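Local atomic coordinates of carboxypeptidase 1 (Deinococcus radiodurans str. R1, PDB entry 5GIV), a protein that probably removes amino acids one at a time from the C-terminus of peptides, with broad specificity, as a zinc-dependent carboxypeptidase of the M32 family. Residues 108-116 against 407-415. Residues are numbered along the deposited sequence; the frame is centred on the assembly and turned at random.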
loop_
_atom_site.group_PDB
_atom_site.type_symbol
_atom_site.label_atom_id
_atom_site.label_comp_id
_atom_site.label_asym_id
_atom_site.label_seq_id
_atom_site.Cartn_x
_atom_site.Cartn_y
_atom_site.Cartn_z
ATOM N N PHE A 108 -23.634 7.099 -11.691
ATOM C CA PHE A 108 -22.856 8.308 -11.440
ATOM C C PHE A 108 -21.381 7.972 -11.224
ATOM O O PHE A 108 -20.491 8.631 -11.774
ATOM C CB PHE A 108 -23.437 9.044 -10.225
ATOM C CG PHE A 108 -23.185 10.529 -10.227
ATOM C CD1 PHE A 108 -22.235 11.091 -11.054
ATOM C CD2 PHE A 108 -23.917 11.364 -9.402
ATOM C CE1 PHE A 108 -22.015 12.456 -11.052
ATOM C CE2 PHE A 108 -23.698 12.732 -9.396
ATOM C CZ PHE A 108 -22.746 13.273 -10.224
ATOM N N SER A 109 -21.109 6.941 -10.422
ATOM C CA SER A 109 -19.731 6.535 -10.164
ATOM C C SER A 109 -19.024 6.095 -11.442
ATOM O O SER A 109 -17.859 6.448 -11.666
ATOM C CB SER A 109 -19.715 5.410 -9.130
ATOM O OG SER A 109 -18.460 4.757 -9.123
ATOM N N GLY A 110 -19.714 5.341 -12.302
ATOM C CA GLY A 110 -19.093 4.910 -13.543
ATOM C C GLY A 110 -18.858 6.059 -14.504
ATOM O O GLY A 110 -17.836 6.105 -15.196
ATOM N N HIS A 111 -19.784 7.015 -14.545
ATOM C CA HIS A 111 -19.628 8.147 -15.450
ATOM C C HIS A 111 -18.453 9.021 -15.036
ATOM O O HIS A 111 -17.600 9.356 -15.866
ATOM C CB HIS A 111 -20.908 8.978 -15.500
ATOM C CG HIS A 111 -20.735 10.298 -16.178
ATOM N ND1 HIS A 111 -20.702 10.433 -17.549
ATOM C CD2 HIS A 111 -20.576 11.544 -15.675
ATOM C CE1 HIS A 111 -20.533 11.705 -17.862
ATOM N NE2 HIS A 111 -20.452 12.401 -16.743
ATOM N N VAL A 112 -18.397 9.409 -13.759
ATOM C CA VAL A 112 -17.309 10.273 -13.302
ATOM C C VAL A 112 -15.973 9.568 -13.451
ATOM O O VAL A 112 -14.936 10.221 -13.633
ATOM C CB VAL A 112 -17.543 10.744 -11.850
ATOM C CG1 VAL A 112 -18.802 11.583 -11.760
ATOM C CG2 VAL A 112 -17.616 9.562 -10.900
ATOM N N GLY A 113 -15.968 8.232 -13.396
ATOM C CA GLY A 113 -14.739 7.504 -13.668
ATOM C C GLY A 113 -14.291 7.669 -15.107
ATOM O O GLY A 113 -13.099 7.846 -15.381
ATOM N N GLN A 114 -15.241 7.629 -16.046
ATOM C CA GLN A 114 -14.911 7.839 -17.452
ATOM C C GLN A 114 -14.598 9.301 -17.735
ATOM O O GLN A 114 -13.696 9.605 -18.525
ATOM C CB GLN A 114 -16.058 7.356 -18.340
ATOM C CG GLN A 114 -16.328 5.865 -18.235
ATOM C CD GLN A 114 -17.337 5.380 -19.264
ATOM O OE1 GLN A 114 -17.179 4.303 -19.845
ATOM N NE2 GLN A 114 -18.384 6.173 -19.492
ATOM N N SER A 115 -15.344 10.218 -17.109
ATOM C CA SER A 115 -15.032 11.641 -17.213
ATOM C C SER A 115 -13.611 11.920 -16.729
ATOM O O SER A 115 -12.825 12.590 -17.409
ATOM C CB SER A 115 -16.051 12.454 -16.407
ATOM O OG SER A 115 -15.735 13.832 -16.419
ATOM N N TYR A 116 -13.266 11.396 -15.553
ATOM C CA TYR A 116 -11.940 11.620 -15.001
ATOM C C TYR A 116 -10.853 11.108 -15.939
ATOM O O TYR A 116 -9.880 11.817 -16.227
ATOM C CB TYR A 116 -11.822 10.970 -13.622
ATOM C CG TYR A 116 -10.405 10.992 -13.114
ATOM C CD1 TYR A 116 -9.845 12.160 -12.612
ATOM C CD2 TYR A 116 -9.615 9.849 -13.160
ATOM C CE1 TYR A 116 -8.547 12.188 -12.156
ATOM C CE2 TYR A 116 -8.312 9.867 -12.705
ATOM C CZ TYR A 116 -7.782 11.041 -12.205
ATOM O OH TYR A 116 -6.484 11.066 -11.754
ATOM N N ASP A 407 -9.007 22.367 -12.705
ATOM C CA ASP A 407 -9.281 21.590 -11.507
ATOM C C ASP A 407 -10.041 20.309 -11.840
ATOM O O ASP A 407 -10.855 20.266 -12.769
ATOM C CB ASP A 407 -10.052 22.437 -10.489
ATOM C CG ASP A 407 -9.116 23.285 -9.600
ATOM O OD1 ASP A 407 -8.084 22.749 -9.128
ATOM O OD2 ASP A 407 -9.406 24.487 -9.384
ATOM N N VAL A 408 -9.749 19.252 -11.073
ATOM C CA VAL A 408 -10.345 17.946 -11.330
ATOM C C VAL A 408 -11.787 17.836 -10.835
ATOM O O VAL A 408 -12.513 16.934 -11.273
ATOM C CB VAL A 408 -9.518 16.819 -10.677
ATOM C CG1 VAL A 408 -9.684 16.816 -9.180
ATOM C CG2 VAL A 408 -9.909 15.473 -11.245
ATOM N N HIS A 409 -12.232 18.738 -9.956
ATOM C CA HIS A 409 -13.459 18.494 -9.198
ATOM C C HIS A 409 -14.646 18.170 -10.105
ATOM O O HIS A 409 -15.298 17.134 -9.940
ATOM C CB HIS A 409 -13.765 19.690 -8.291
ATOM C CG HIS A 409 -12.666 20.002 -7.320
ATOM N ND1 HIS A 409 -11.371 20.262 -7.719
ATOM C CD2 HIS A 409 -12.667 20.083 -5.968
ATOM C CE1 HIS A 409 -10.625 20.504 -6.656
ATOM N NE2 HIS A 409 -11.385 20.391 -5.580
ATOM N N TRP A 410 -14.938 19.036 -11.078
ATOM C CA TRP A 410 -16.112 18.830 -11.926
ATOM C C TRP A 410 -15.963 17.656 -12.890
ATOM O O TRP A 410 -16.946 17.279 -13.541
ATOM C CB TRP A 410 -16.412 20.096 -12.729
ATOM C CG TRP A 410 -16.696 21.302 -11.889
ATOM C CD1 TRP A 410 -17.125 21.319 -10.589
ATOM C CD2 TRP A 410 -16.565 22.674 -12.285
ATOM N NE1 TRP A 410 -17.268 22.616 -10.157
ATOM C CE2 TRP A 410 -16.934 23.466 -11.180
ATOM C CE3 TRP A 410 -16.177 23.308 -13.470
ATOM C CZ2 TRP A 410 -16.919 24.861 -11.221
ATOM C CZ3 TRP A 410 -16.169 24.689 -13.510
ATOM C CH2 TRP A 410 -16.538 25.449 -12.394
ATOM N N TYR A 411 -14.779 17.055 -12.994
ATOM C CA TYR A 411 -14.580 15.940 -13.907
ATOM C C TYR A 411 -14.511 14.594 -13.202
ATOM O O TYR A 411 -14.603 13.559 -13.874
ATOM C CB TYR A 411 -13.300 16.152 -14.725
ATOM C CG TYR A 411 -13.288 17.480 -15.433
ATOM C CD1 TYR A 411 -13.926 17.641 -16.656
ATOM C CD2 TYR A 411 -12.670 18.581 -14.862
ATOM C CE1 TYR A 411 -13.929 18.854 -17.294
ATOM C CE2 TYR A 411 -12.675 19.797 -15.493
ATOM C CZ TYR A 411 -13.303 19.929 -16.704
ATOM O OH TYR A 411 -13.308 21.147 -17.336
ATOM N N PHE A 412 -14.338 14.582 -11.880
ATOM C CA PHE A 412 -14.296 13.356 -11.096
ATOM C C PHE A 412 -15.364 13.354 -10.009
ATOM O O PHE A 412 -15.266 12.594 -9.045
ATOM C CB PHE A 412 -12.910 13.171 -10.484
ATOM C CG PHE A 412 -12.621 11.765 -10.050
ATOM C CD1 PHE A 412 -13.359 10.701 -10.554
ATOM C CD2 PHE A 412 -11.608 11.502 -9.140
ATOM C CE1 PHE A 412 -13.091 9.397 -10.156
ATOM C CE2 PHE A 412 -11.331 10.202 -8.737
ATOM C CZ PHE A 412 -12.075 9.150 -9.243
ATOM N N GLY A 413 -16.369 14.210 -10.134
ATOM C CA GLY A 413 -17.413 14.308 -9.151
ATOM C C GLY A 413 -18.511 15.248 -9.602
ATOM O O GLY A 413 -18.525 15.727 -10.740
ATOM N N PRO A 414 -19.445 15.547 -8.707
ATOM C CA PRO A 414 -20.575 16.396 -9.082
ATOM C C PRO A 414 -20.129 17.825 -9.323
ATOM O O PRO A 414 -19.063 18.261 -8.883
ATOM C CB PRO A 414 -21.511 16.312 -7.868
ATOM C CG PRO A 414 -21.001 15.175 -7.034
ATOM C CD PRO A 414 -19.523 15.122 -7.303
ATOM N N ILE A 415 -20.980 18.555 -10.034
ATOM C CA ILE A 415 -20.834 19.989 -10.228
ATOM C C ILE A 415 -21.715 20.685 -9.203
ATOM O O ILE A 415 -22.933 20.471 -9.179
ATOM C CB ILE A 415 -21.222 20.412 -11.651
ATOM C CG1 ILE A 415 -20.252 19.817 -12.668
ATOM C CG2 ILE A 415 -21.250 21.923 -11.760
ATOM C CD1 ILE A 415 -20.727 19.963 -14.101
HETATM O O HOH W 1 -17.623 15.852 -15.684
#
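The rings of Tyr-116 and Phe-412 lie face to face, their centroids 4.5 Å apart and their planes inclined by 29°. The overlap is offset: CG of Tyr-116 sits over the rim of the Phe-412 face, and CB of Tyr-116 closes to 3.4 Å from CD1 of Phe-412. Phe-412 carries its CG anti to the backbone N (chi1 -161°), which takes the ring across the flank of the helix, one edge near Val-112 O and CE1 close to Gly-113 CA. At the edge of the Tyr-116 ring, in its plane, CG2 of Val-408 meets CD1 at 3.6 Å. This is a near-surface junction in the largely helical M32 fold, where the loop between helices 381-393 and 420-439 packs along helix 102-122. Ser-115 makes the direct polar link: OG donates to Tyr-411 O at 2.8 Å, tilted a little out of the carbonyl plane, with a C=O...OG angle of 116°. The same OG accepts a bond from a water that also donates to Trp-410 O, so one hydroxyl reaches two consecutive loop carbonyls, one directly and one through water. With an alanine in place of Ser-115, Tyr-411 O would probably lose this donor and the water one of its two acceptors. The Tyr-411 ring stacks on Trp-119, and its OH bonds Ala-404 O. Farther along, CG1 of Val-112 rests 3.9 Å from Gly-413 N, and CZ of Phe-108 lies 4.0 Å from CB of Pro-414, the side chains crossing at about a right angle.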